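Local atomic coordinates of resiniferatoxin-binding, phosphotriesterase-related protein (PDB entry 3K2G), a protein that binds two zinc ions per subunit in a TIM-barrel active site and is probably a metal-dependent hydrolase of phosphoric esters. Residues D72-K77 with D304-M309; H34-N39 with I175-V180; R285-L290 with D297-S302; T251-Q254 with F258-F261; S7-H10 with I16-V19. All blocks are in the same frame, centred on the assembly; numbering follows the deposited sequence.

Contact 1. Residues D72-K77 with D304-M309. With ZN (zinc ion), chain I; DTV ((2S,3S)-1,4-dimercaptobutane-2,3-diol), chain K.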
# COMPACT_ATOMS: atom_id res chain seq x y z
N ASP B 72 -3.82 10.43 28.42
CA ASP B 72 -3.46 9.48 29.46
C ASP B 72 -4.66 9.29 30.41
O ASP B 72 -4.66 9.76 31.55
CB ASP B 72 -2.22 10.01 30.22
CG ASP B 72 -1.73 9.06 31.31
OD1 ASP B 72 -1.98 7.84 31.21
OD2 ASP B 72 -1.08 9.54 32.26
N PRO B 73 -5.71 8.60 29.92
CA PRO B 73 -6.95 8.32 30.66
C PRO B 73 -6.76 7.72 32.05
O PRO B 73 -7.47 8.08 32.99
CB PRO B 73 -7.70 7.36 29.74
CG PRO B 73 -7.26 7.77 28.39
CD PRO B 73 -5.77 7.99 28.58
N PHE B 74 -5.80 6.82 32.17
CA PHE B 74 -5.55 6.16 33.45
C PHE B 74 -4.80 6.97 34.49
O PHE B 74 -4.45 6.44 35.55
CB PHE B 74 -4.82 4.84 33.21
CG PHE B 74 -5.63 3.83 32.46
CD1 PHE B 74 -6.95 3.57 32.82
CD2 PHE B 74 -5.06 3.10 31.43
CE1 PHE B 74 -7.69 2.61 32.15
CE2 PHE B 74 -5.80 2.13 30.75
CZ PHE B 74 -7.12 1.88 31.12
N VAL B 75 -4.55 8.24 34.21
CA VAL B 75 -3.85 9.09 35.16
C VAL B 75 -4.80 9.59 36.24
O VAL B 75 -4.39 9.87 37.37
CB VAL B 75 -3.22 10.33 34.48
CG1 VAL B 75 -4.31 11.32 34.10
CG2 VAL B 75 -2.22 10.99 35.41
N ASN B 76 -6.08 9.69 35.89
CA ASN B 76 -7.12 10.20 36.79
C ASN B 76 -7.86 9.13 37.58
O ASN B 76 -8.52 8.26 37.01
CB ASN B 76 -8.14 11.01 35.96
CG ASN B 76 -8.96 11.96 36.81
OD1 ASN B 76 -8.49 13.03 37.19
ND2 ASN B 76 -10.20 11.58 37.11
N LYS B 77 -7.76 9.20 38.91
CA LYS B 77 -8.43 8.24 39.78
C LYS B 77 -9.95 8.29 39.69
O LYS B 77 -10.62 7.26 39.74
CB LYS B 77 -8.01 8.46 41.24
CG LYS B 77 -6.57 8.11 41.55
CD LYS B 77 -6.24 8.36 43.02
CE LYS B 77 -4.80 8.00 43.33
NZ LYS B 77 -4.47 8.23 44.77
N ASP B 304 -17.34 0.01 24.16
CA ASP B 304 -16.53 -0.44 25.28
C ASP B 304 -16.39 0.70 26.30
O ASP B 304 -15.29 1.00 26.78
CB ASP B 304 -15.14 -0.92 24.86
CG ASP B 304 -14.38 -1.58 26.00
OD1 ASP B 304 -15.05 -2.07 26.93
OD2 ASP B 304 -13.13 -1.63 25.98
N VAL B 305 -17.50 1.36 26.59
CA VAL B 305 -17.50 2.42 27.59
C VAL B 305 -17.00 1.75 28.86
O VAL B 305 -17.59 0.76 29.31
CB VAL B 305 -18.93 2.95 27.84
CG1 VAL B 305 -18.95 3.81 29.09
CG2 VAL B 305 -19.41 3.74 26.63
N PHE B 306 -15.91 2.25 29.44
CA PHE B 306 -15.37 1.65 30.64
C PHE B 306 -14.77 2.63 31.64
O PHE B 306 -14.19 2.22 32.64
CB PHE B 306 -14.34 0.56 30.27
CG PHE B 306 -12.99 1.10 29.89
CD1 PHE B 306 -11.91 0.98 30.76
CD2 PHE B 306 -12.79 1.70 28.66
CE1 PHE B 306 -10.65 1.46 30.41
CE2 PHE B 306 -11.54 2.19 28.29
CZ PHE B 306 -10.47 2.07 29.17
N VAL B 307 -14.90 3.93 31.35
CA VAL B 307 -14.41 4.99 32.24
C VAL B 307 -15.38 6.16 32.14
O VAL B 307 -16.03 6.35 31.12
CB VAL B 307 -12.99 5.47 31.87
CG1 VAL B 307 -11.96 4.36 32.14
CG2 VAL B 307 -12.94 5.90 30.42
N LYS B 308 -15.46 6.96 33.20
CA LYS B 308 -16.36 8.11 33.24
C LYS B 308 -16.25 9.06 32.05
O LYS B 308 -17.27 9.52 31.53
CB LYS B 308 -16.15 8.93 34.52
CG LYS B 308 -16.58 8.23 35.81
CD LYS B 308 -16.75 9.26 36.93
CE LYS B 308 -17.17 8.60 38.25
NZ LYS B 308 -16.08 7.78 38.83
N MSE B 309 -15.03 9.35 31.60
CA MSE B 309 -14.86 10.30 30.51
C MSE B 309 -15.45 9.86 29.18
O MSE B 309 -15.49 10.63 28.23
CB MSE B 309 -13.38 10.69 30.33
CG MSE B 309 -12.47 9.64 29.74
SE MSE B 309 -10.64 10.34 29.66
CE MSE B 309 -10.78 11.45 28.04
ZN ZN I . -14.58 -4.09 27.97
S1 DTV K . -6.31 -3.21 29.48
C1 DTV K . -7.93 -3.56 30.33
C2 DTV K . -8.44 -2.39 31.18
O2 DTV K . -8.63 -1.27 30.32
C3 DTV K . -9.77 -2.75 31.85
O3 DTV K . -10.75 -3.01 30.87
C4 DTV K . -10.30 -1.63 32.75
S4 DTV K . -11.14 -2.26 34.23
O HOH W 1 -12.63 -3.97 27.80
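Phe74 and Phe306 meet rim to rim, with neither ring lying over the face of the other. Their planes stand at 65° and their centroids lie 6.0 Å apart, while Phe74 CE1 and Phe306 CE1 come within 3.6 Å. Phe306 holds CG between its backbone N and carbonyl carbon (chi1 79°), which sends the ring out toward Phe74; the Val307 side chain runs out alongside it, and Val307 CG1 lies 3.6 Å above one face of the Phe306 ring, near the rim. The two rings belong to loops of a TIM barrel, and the segment 304-309 follows the barrel strand 299-301. Together they form part of the pocket occupied by the dithiol DTV, whose hydroxyl O2 is 3.4 Å from Phe306 CE1 and 3.6 Å from Phe74 CZ, reaching Phe74 at its edge. Farther from the pocket, the Pro73 ring and the bent side chain of the selenomethionine Met309 make a looser apolar contact, with Pro73 CB 4.2 Å from Met309 SE. At the start of 304-309, Asp304 OD1 binds a zinc ion at 2.3 Å. Asp304 OD2 accepts a hydrogen bond of 3.0 Å from the water that is also a ligand of this zinc.

Contact 2. Residues H34-N39 with I175-V180. With ZN (zinc ion), chain I; ZN (zinc ion), chain J.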
# COMPACT_ATOMS: atom_id res chain seq x y z
N HIS B 34 -20.84 -4.87 23.47
CA HIS B 34 -19.80 -4.75 24.47
C HIS B 34 -19.76 -3.39 25.16
O HIS B 34 -19.16 -2.44 24.65
CB HIS B 34 -18.46 -5.06 23.80
CG HIS B 34 -17.31 -5.20 24.76
ND1 HIS B 34 -16.48 -6.30 24.75
CD2 HIS B 34 -16.83 -4.37 25.71
CE1 HIS B 34 -15.53 -6.14 25.66
NE2 HIS B 34 -15.72 -4.97 26.25
N GLU B 35 -20.41 -3.31 26.32
CA GLU B 35 -20.45 -2.07 27.08
C GLU B 35 -20.39 -2.38 28.57
O GLU B 35 -20.87 -3.42 29.02
CB GLU B 35 -21.76 -1.32 26.82
CG GLU B 35 -22.08 -1.05 25.37
CD GLU B 35 -21.09 -0.10 24.70
OE1 GLU B 35 -20.51 0.75 25.40
OE2 GLU B 35 -20.91 -0.21 23.47
N HIS B 36 -19.80 -1.47 29.34
CA HIS B 36 -19.75 -1.64 30.79
C HIS B 36 -20.69 -0.59 31.34
O HIS B 36 -20.55 0.60 31.03
CB HIS B 36 -18.33 -1.44 31.30
CG HIS B 36 -17.35 -2.43 30.77
ND1 HIS B 36 -17.24 -3.70 31.28
CD2 HIS B 36 -16.50 -2.37 29.72
CE1 HIS B 36 -16.35 -4.38 30.58
NE2 HIS B 36 -15.89 -3.59 29.62
N LEU B 37 -21.65 -1.02 32.16
CA LEU B 37 -22.62 -0.10 32.74
C LEU B 37 -22.17 0.39 34.10
O LEU B 37 -22.52 1.49 34.53
CB LEU B 37 -23.98 -0.78 32.82
CG LEU B 37 -24.42 -1.28 31.44
CD1 LEU B 37 -25.82 -1.88 31.52
CD2 LEU B 37 -24.39 -0.12 30.45
N GLN B 38 -21.38 -0.45 34.77
CA GLN B 38 -20.81 -0.17 36.08
C GLN B 38 -19.54 -1.02 36.14
O GLN B 38 -19.54 -2.15 35.66
CB GLN B 38 -21.75 -0.64 37.20
CG GLN B 38 -23.04 0.16 37.36
CD GLN B 38 -22.79 1.55 37.90
OE1 GLN B 38 -22.53 2.49 37.15
NE2 GLN B 38 -22.85 1.69 39.22
N ASN B 39 -18.46 -0.50 36.70
CA ASN B 39 -17.24 -1.29 36.79
C ASN B 39 -16.22 -0.64 37.72
O ASN B 39 -16.46 0.44 38.26
CB ASN B 39 -16.61 -1.49 35.41
CG ASN B 39 -15.98 -0.23 34.85
OD1 ASN B 39 -16.08 0.84 35.46
ND2 ASN B 39 -15.33 -0.35 33.70
N ILE B 175 -20.44 -15.92 28.21
CA ILE B 175 -19.29 -16.27 29.02
C ILE B 175 -18.22 -15.25 28.75
O ILE B 175 -17.52 -15.34 27.74
CB ILE B 175 -18.70 -17.64 28.63
CG1 ILE B 175 -19.74 -18.74 28.86
CG2 ILE B 175 -17.41 -17.89 29.40
CD1 ILE B 175 -19.23 -20.15 28.66
N GLY B 176 -18.06 -14.24 29.60
CA GLY B 176 -16.98 -13.37 29.20
C GLY B 176 -16.55 -11.94 29.43
O GLY B 176 -17.07 -11.14 30.20
N GLU B 177 -15.50 -11.73 28.64
CA GLU B 177 -14.64 -10.58 28.53
C GLU B 177 -13.57 -11.32 29.33
O GLU B 177 -13.21 -10.93 30.44
CB GLU B 177 -15.14 -9.35 29.30
CG GLU B 177 -14.03 -8.34 29.65
CD GLU B 177 -13.85 -7.19 28.67
OE1 GLU B 177 -12.98 -7.28 27.77
OE2 GLU B 177 -14.58 -6.19 28.80
N ILE B 178 -13.13 -12.46 28.79
CA ILE B 178 -12.10 -13.25 29.44
C ILE B 178 -10.77 -12.57 29.17
O ILE B 178 -10.44 -12.30 28.02
CB ILE B 178 -12.04 -14.70 28.92
CG1 ILE B 178 -13.41 -15.38 29.03
CG2 ILE B 178 -11.01 -15.49 29.72
CD1 ILE B 178 -13.95 -15.49 30.45
N GLY B 179 -10.01 -12.31 30.23
CA GLY B 179 -8.75 -11.62 30.07
C GLY B 179 -7.54 -12.36 29.50
O GLY B 179 -7.16 -13.43 29.98
N VAL B 180 -6.96 -11.78 28.46
CA VAL B 180 -5.76 -12.30 27.83
C VAL B 180 -4.87 -11.08 27.60
O VAL B 180 -5.21 -10.19 26.82
CB VAL B 180 -6.06 -12.98 26.48
CG1 VAL B 180 -4.76 -13.49 25.86
CG2 VAL B 180 -7.04 -14.13 26.67
ZN ZN I . -14.58 -4.09 27.97
ZN ZN J . -11.34 -5.62 27.43
O HOH W 1 -12.63 -3.97 27.80
O HOH W 2 -10.08 -3.59 27.70
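His34, His36 and Glu177 meet at a zinc ion in the binuclear centre of a phosphotriesterase-family TIM barrel. The two histidines form the His-X-His motif of the metallo-dependent hydrolases, and Glu177, on strand 175-178, supplies a carboxylate that bridges both metals, a position held in several relatives by a carboxylated lysine. The contact rests on metal coordination. His34 NE2 and His36 NE2 each bind the first zinc at 2.2 Å, and Glu177 OE2 joins them at 2.3 Å, while Glu177 OE1 turns to the second zinc at 2.4 Å. Glu177 leaves the strand with CG anti to the backbone N, and a bend at chi2 (95°) turns the carboxylate so that each oxygen meets its own metal. One water bridges the two ions, 2.0 Å from the first zinc and 2.1 Å from the second. Asp304 completes the protein ligands of the first metal; His209 and His238 coordinate the second, and Tyr136 also belongs to that site.

Close non-bonded approaches follow from the shared ion. Glu177 OE2 lies 3.0 Å from both His34 NE2 and His36 NE2, as ligands of one metal and without a hydrogen bond. The carboxylate is nearly coplanar with the His36 ring (6°), which OE2 meets at the edge, but its plane is turned 81° from that of the His34 ring, which OE2 approaches obliquely.

Hydrogen bonds from a second shell orient the rings. His34 ND1 has a weak bond to Glu260 OE1, and His36 ND1 is bonded to Thr107 OG1.

Contact 3. Residues R285-L290 with D297-S302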
# COMPACT_ATOMS: atom_id res chain seq x y z
N ARG B 285 -12.90 1.78 7.21
CA ARG B 285 -12.26 1.20 6.03
C ARG B 285 -11.93 -0.27 6.23
O ARG B 285 -12.09 -1.08 5.31
CB ARG B 285 -11.00 1.97 5.65
CG ARG B 285 -11.25 3.24 4.86
CD ARG B 285 -9.98 3.69 4.14
NE ARG B 285 -8.92 4.08 5.07
CZ ARG B 285 -8.93 5.20 5.77
NH1 ARG B 285 -9.93 6.06 5.65
NH2 ARG B 285 -7.93 5.47 6.61
N ALA B 286 -11.47 -0.63 7.43
CA ALA B 286 -11.13 -2.02 7.72
C ALA B 286 -12.40 -2.88 7.65
O ALA B 286 -12.37 -4.02 7.18
CB ALA B 286 -10.51 -2.14 9.10
N ILE B 287 -13.50 -2.31 8.13
CA ILE B 287 -14.79 -3.00 8.12
C ILE B 287 -15.26 -3.19 6.68
O ILE B 287 -15.76 -4.26 6.32
CB ILE B 287 -15.84 -2.19 8.93
CG1 ILE B 287 -15.48 -2.23 10.43
CG2 ILE B 287 -17.23 -2.74 8.70
CD1 ILE B 287 -16.32 -1.31 11.30
N LEU B 288 -15.10 -2.16 5.86
CA LEU B 288 -15.49 -2.23 4.46
C LEU B 288 -14.74 -3.37 3.79
O LEU B 288 -15.33 -4.17 3.07
CB LEU B 288 -15.16 -0.92 3.74
CG LEU B 288 -16.28 0.10 3.59
CD1 LEU B 288 -16.92 0.40 4.93
CD2 LEU B 288 -15.71 1.37 2.95
N GLY B 289 -13.44 -3.42 4.05
CA GLY B 289 -12.60 -4.46 3.48
C GLY B 289 -13.05 -5.84 3.92
O GLY B 289 -13.18 -6.75 3.10
N LEU B 290 -13.26 -6.01 5.22
CA LEU B 290 -13.70 -7.30 5.72
C LEU B 290 -14.97 -7.71 4.98
O LEU B 290 -15.11 -8.86 4.57
CB LEU B 290 -13.94 -7.25 7.23
CG LEU B 290 -12.69 -7.30 8.11
CD1 LEU B 290 -13.07 -7.00 9.55
CD2 LEU B 290 -12.02 -8.68 8.01
N ASP B 297 -20.94 -10.96 8.13
CA ASP B 297 -21.70 -11.56 9.21
C ASP B 297 -20.88 -11.88 10.45
O ASP B 297 -21.41 -12.44 11.41
CB ASP B 297 -22.42 -12.84 8.75
CG ASP B 297 -21.47 -13.93 8.28
OD1 ASP B 297 -20.37 -14.07 8.86
OD2 ASP B 297 -21.85 -14.66 7.34
N ARG B 298 -19.60 -11.52 10.44
CA ARG B 298 -18.74 -11.78 11.58
C ARG B 298 -18.34 -10.48 12.28
O ARG B 298 -17.61 -10.49 13.28
CB ARG B 298 -17.48 -12.51 11.11
CG ARG B 298 -17.20 -13.83 11.83
CD ARG B 298 -17.95 -15.01 11.22
NE ARG B 298 -19.39 -14.94 11.40
CZ ARG B 298 -20.05 -15.55 12.38
NH1 ARG B 298 -21.37 -15.42 12.46
NH2 ARG B 298 -19.41 -16.29 13.28
N ILE B 299 -18.82 -9.35 11.77
CA ILE B 299 -18.48 -8.05 12.32
C ILE B 299 -19.43 -7.52 13.40
O ILE B 299 -20.64 -7.45 13.19
CB ILE B 299 -18.37 -6.99 11.20
CG1 ILE B 299 -17.36 -7.47 10.15
CG2 ILE B 299 -17.96 -5.65 11.78
CD1 ILE B 299 -17.22 -6.55 8.96
N LEU B 300 -18.85 -7.13 14.54
CA LEU B 300 -19.61 -6.59 15.67
C LEU B 300 -19.08 -5.19 16.01
O LEU B 300 -17.88 -4.93 15.87
CB LEU B 300 -19.48 -7.49 16.89
CG LEU B 300 -20.01 -8.92 16.74
CD1 LEU B 300 -19.78 -9.70 18.03
CD2 LEU B 300 -21.50 -8.88 16.41
N LEU B 301 -19.97 -4.32 16.47
CA LEU B 301 -19.63 -2.93 16.81
C LEU B 301 -20.10 -2.50 18.20
O LEU B 301 -21.21 -2.83 18.60
CB LEU B 301 -20.28 -1.99 15.80
CG LEU B 301 -20.12 -2.22 14.30
CD1 LEU B 301 -21.05 -1.26 13.55
CD2 LEU B 301 -18.69 -2.00 13.89
N SER B 302 -19.28 -1.75 18.91
CA SER B 302 -19.66 -1.25 20.24
C SER B 302 -18.66 -0.17 20.67
O SER B 302 -17.73 0.13 19.92
CB SER B 302 -19.69 -2.41 21.25
OG SER B 302 -20.90 -2.39 22.00
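Ile287 and Leu301 make the closest approach, Ile287 CD1 lying 3.6 Å from Leu301 CD2. Next to this pair, the extended Ile299 side chain, with CG1 anti to the carbonyl carbon (chi1 -56°), pushes its terminal methyl against the helix. Ile299 CD1 is 3.8 Å from Ile287 CG2 and equally far from Ile287 O, so it touches both the branch and the backbone of one residue. One turn on, Leu290 CB meets the same Ile299 CD1, again at 3.8 Å, and the methyl thus sits between two successive inward-facing residues of the helix. This is the packing of an outer helix on a barrel strand in the (beta/alpha)8 fold: helix 280-292 runs nearly antiparallel to strand 299-301, the axes of segments 285-290 and 299-301 differing by 154° in direction and approaching to 10.5 Å. Phe326 of helix 321-332 adds to the apolar layer by touching both Ile287 and Leu301. The other side of the helix is looser and more open to solvent. Leu288 points away from the strand, Ala286 and Gly289 are partly exposed, and Arg285 is exposed, with a long, weak ion pair to Glu282 of a second subunit.

Contact 4. Residues T251-Q254 with F258-F261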
# COMPACT_ATOMS: atom_id res chain seq x y z
N THR B 251 -8.27 -13.63 8.24
CA THR B 251 -8.01 -15.03 8.54
C THR B 251 -8.68 -15.47 9.83
O THR B 251 -9.02 -16.64 10.00
CB THR B 251 -6.50 -15.32 8.59
OG1 THR B 251 -5.86 -14.42 9.50
CG2 THR B 251 -5.90 -15.18 7.20
N LEU B 252 -8.88 -14.52 10.75
CA LEU B 252 -9.55 -14.80 12.01
C LEU B 252 -11.02 -14.98 11.71
O LEU B 252 -11.67 -15.88 12.24
CB LEU B 252 -9.36 -13.65 12.99
CG LEU B 252 -7.94 -13.51 13.53
CD1 LEU B 252 -7.78 -12.15 14.21
CD2 LEU B 252 -7.65 -14.66 14.49
N ALA B 253 -11.55 -14.12 10.84
CA ALA B 253 -12.96 -14.19 10.47
C ALA B 253 -13.24 -15.51 9.77
O ALA B 253 -14.25 -16.15 10.02
CB ALA B 253 -13.32 -13.02 9.56
N GLN B 254 -12.31 -15.91 8.89
CA GLN B 254 -12.44 -17.15 8.14
C GLN B 254 -12.51 -18.37 9.06
O GLN B 254 -13.21 -19.34 8.76
CB GLN B 254 -11.26 -17.30 7.17
CG GLN B 254 -11.30 -18.58 6.35
CD GLN B 254 -12.52 -18.66 5.45
OE1 GLN B 254 -12.71 -17.81 4.58
NE2 GLN B 254 -13.36 -19.67 5.66
N PHE B 258 -16.11 -14.04 15.62
CA PHE B 258 -16.65 -12.72 15.40
C PHE B 258 -15.49 -11.76 15.66
O PHE B 258 -14.67 -11.99 16.54
CB PHE B 258 -17.78 -12.43 16.38
CG PHE B 258 -19.09 -13.06 16.01
CD1 PHE B 258 -19.95 -12.43 15.12
CD2 PHE B 258 -19.47 -14.28 16.57
CE1 PHE B 258 -21.18 -13.01 14.79
CE2 PHE B 258 -20.70 -14.86 16.25
CZ PHE B 258 -21.56 -14.22 15.35
N LEU B 259 -15.42 -10.69 14.87
CA LEU B 259 -14.39 -9.68 15.04
C LEU B 259 -15.12 -8.49 15.63
O LEU B 259 -15.92 -7.84 14.96
CB LEU B 259 -13.76 -9.31 13.69
CG LEU B 259 -13.13 -10.48 12.92
CD1 LEU B 259 -12.46 -9.95 11.66
CD2 LEU B 259 -12.11 -11.20 13.80
N GLU B 260 -14.85 -8.20 16.89
CA GLU B 260 -15.54 -7.11 17.55
C GLU B 260 -14.81 -5.78 17.56
O GLU B 260 -13.78 -5.63 18.21
CB GLU B 260 -15.90 -7.52 18.98
CG GLU B 260 -16.82 -6.55 19.68
CD GLU B 260 -17.31 -7.08 21.02
OE1 GLU B 260 -16.56 -7.04 22.01
OE2 GLU B 260 -18.46 -7.57 21.06
N PHE B 261 -15.34 -4.82 16.81
CA PHE B 261 -14.78 -3.47 16.77
C PHE B 261 -15.56 -2.72 17.84
O PHE B 261 -16.46 -1.92 17.55
CB PHE B 261 -14.97 -2.87 15.38
CG PHE B 261 -14.08 -3.49 14.34
CD1 PHE B 261 -12.81 -2.98 14.09
CD2 PHE B 261 -14.50 -4.62 13.65
CE1 PHE B 261 -11.96 -3.60 13.17
CE2 PHE B 261 -13.66 -5.25 12.73
CZ PHE B 261 -12.39 -4.73 12.49
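The two methyls of Leu259 divide between Ala253 and Leu252. Leu259 CD1 lies 3.8 Å from Ala253 CB, and Leu259 CD2 lies the same distance from Leu252 CB, so the fork of one strand side chain rests against two consecutive helix residues. Leu259 CD2 also comes within 4.2 Å of Ala253 N, which brings the branch down to the helix backbone. With chi1 at -58° and chi2 at -175°, the Leu259 side chain reaches out from the strand to the helix. The contact is wholly apolar and buried.

Around this first shell, neighbouring elements pack on the same residues. Leu252 touches Ala217, His218 and Leu221 of helix 217-226, Leu259 also touches Leu290 of helix 280-292, and Ala253 lies on Tyr295 in the loop after that helix. The strand that carries Leu259 is held on both flanks by backbone hydrogen bonds: Phe258 pairs with Thr234 and Leu236, Leu259 with Arg298 and Leu300. Glu260, its neighbour in the strand, reaches Met33 and Cys237. On the outside of the helix, Thr251 packs on Tyr295, and Gln254 on Arg255, both of a third subunit.

Only a short turn separates the end of helix 246-255 from strand 258-261, and the contact closes the second half of the unit formed by strand 234-236, this helix and this strand, one of the beta-alpha-beta units from which a TIM barrel is built.

Contact 5. Residues S7-H10 with I16-V19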
# COMPACT_ATOMS: atom_id res chain seq x y z
N SER B 7 -27.12 -24.36 29.05
CA SER B 7 -27.90 -23.26 29.56
C SER B 7 -29.26 -23.34 28.88
O SER B 7 -29.36 -23.82 27.74
CB SER B 7 -27.26 -21.92 29.18
OG SER B 7 -28.24 -20.89 29.16
N PRO B 8 -30.32 -22.91 29.56
CA PRO B 8 -31.64 -22.97 28.93
C PRO B 8 -31.64 -22.06 27.69
O PRO B 8 -32.53 -22.15 26.85
CB PRO B 8 -32.57 -22.44 30.02
CG PRO B 8 -31.89 -22.90 31.27
CD PRO B 8 -30.44 -22.57 30.99
N CYS B 9 -30.64 -21.19 27.61
CA CYS B 9 -30.51 -20.28 26.47
C CYS B 9 -29.21 -20.50 25.69
O CYS B 9 -28.54 -19.54 25.30
CB CYS B 9 -30.57 -18.82 26.94
SG CYS B 9 -32.14 -18.35 27.70
N HIS B 10 -28.86 -21.77 25.47
CA HIS B 10 -27.65 -22.10 24.72
C HIS B 10 -27.84 -21.60 23.29
O HIS B 10 -28.96 -21.29 22.88
CB HIS B 10 -27.37 -23.61 24.76
CG HIS B 10 -28.49 -24.45 24.23
ND1 HIS B 10 -28.55 -24.86 22.91
CD2 HIS B 10 -29.58 -24.97 24.84
CE1 HIS B 10 -29.64 -25.59 22.74
NE2 HIS B 10 -30.28 -25.67 23.89
N ILE B 16 -32.27 -16.19 24.57
CA ILE B 16 -31.10 -15.50 25.12
C ILE B 16 -31.35 -15.17 26.58
O ILE B 16 -32.41 -14.65 26.93
CB ILE B 16 -30.80 -14.22 24.33
CG1 ILE B 16 -30.51 -14.58 22.87
CG2 ILE B 16 -29.60 -13.48 24.95
CD1 ILE B 16 -30.38 -13.39 21.95
N MSE B 17 -30.38 -15.47 27.42
CA MSE B 17 -30.51 -15.21 28.85
C MSE B 17 -30.12 -13.80 29.29
O MSE B 17 -28.95 -13.45 29.26
CB MSE B 17 -29.68 -16.21 29.64
CG MSE B 17 -29.83 -16.08 31.16
SE MSE B 17 -31.62 -16.50 31.83
CE MSE B 17 -31.45 -18.45 31.79
N THR B 18 -31.11 -13.01 29.69
CA THR B 18 -30.84 -11.66 30.18
C THR B 18 -30.95 -11.69 31.70
O THR B 18 -31.39 -12.70 32.27
CB THR B 18 -31.87 -10.63 29.65
OG1 THR B 18 -33.13 -10.85 30.30
CG2 THR B 18 -32.04 -10.77 28.16
N VAL B 19 -30.56 -10.61 32.36
CA VAL B 19 -30.61 -10.53 33.81
C VAL B 19 -32.04 -10.67 34.34
O VAL B 19 -32.25 -10.90 35.53
CB VAL B 19 -30.04 -9.21 34.33
CG1 VAL B 19 -28.56 -9.12 34.00
CG2 VAL B 19 -30.81 -8.04 33.72
O HOH W 3 -27.73 -16.48 26.20
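A type I beta turn from Ser7 to His10, near the N-terminus, brings Cys9 against strand 15-18, the first strand of a two-stranded antiparallel sheet. Cys9 supplies most of the touching surface on the turn side. Cys9 SG, swung to the side of its own backbone N (chi1 -63°), lies against the peptide joining Ile16 to Met17: it is 3.4 Å from Met17 N and 3.5 Å from Ile16 C. The same sulfur is 3.8 Å from Met17 CB. The selenomethionine Met17 leaves the strand with CG anti to the backbone N, then bends at chi2 (65°) and again at chi3, which curls the chain back over the turn. Its terminal Met17 CE thereby comes 4.1 Å from Cys9 SG and 4.3 Å from Pro8 CD. A water accepts from Met17 N at 3.1 Å and lies close to Cys9 O as well. Within the turn, the bond from His10 N to Ser7 O is weak. Pro22 of strand 21-24 packs on both Cys9 and Met17, Arg171 touches Pro8 and Met17, and Ile16 faces away from the turn to meet Ile23 and Val130, the latter on strand 128-131.

Contacts 1 and 2 interlock along the chain and share the first zinc ion, with centres 15 Å apart; Asp304 N also lies 3.1 Å from His34 O in a probable hydrogen bond. Contact 2 closes before contacts 4 and 3, which follow in that order inside the loop closed by contact 1. Contacts 3 and 4, centres only 8 Å apart, pack successive helices onto the neighbouring parallel strands 299-301 and 258-261, in the sheet that also holds strand 175-178 of contact 2. Strand 299-301 runs on into the zinc-binding loop of contact 1, so the barrel wall leads straight to the metal centre. Contact 5 comes first in the chain, about 31 Å from contact 1 between centres.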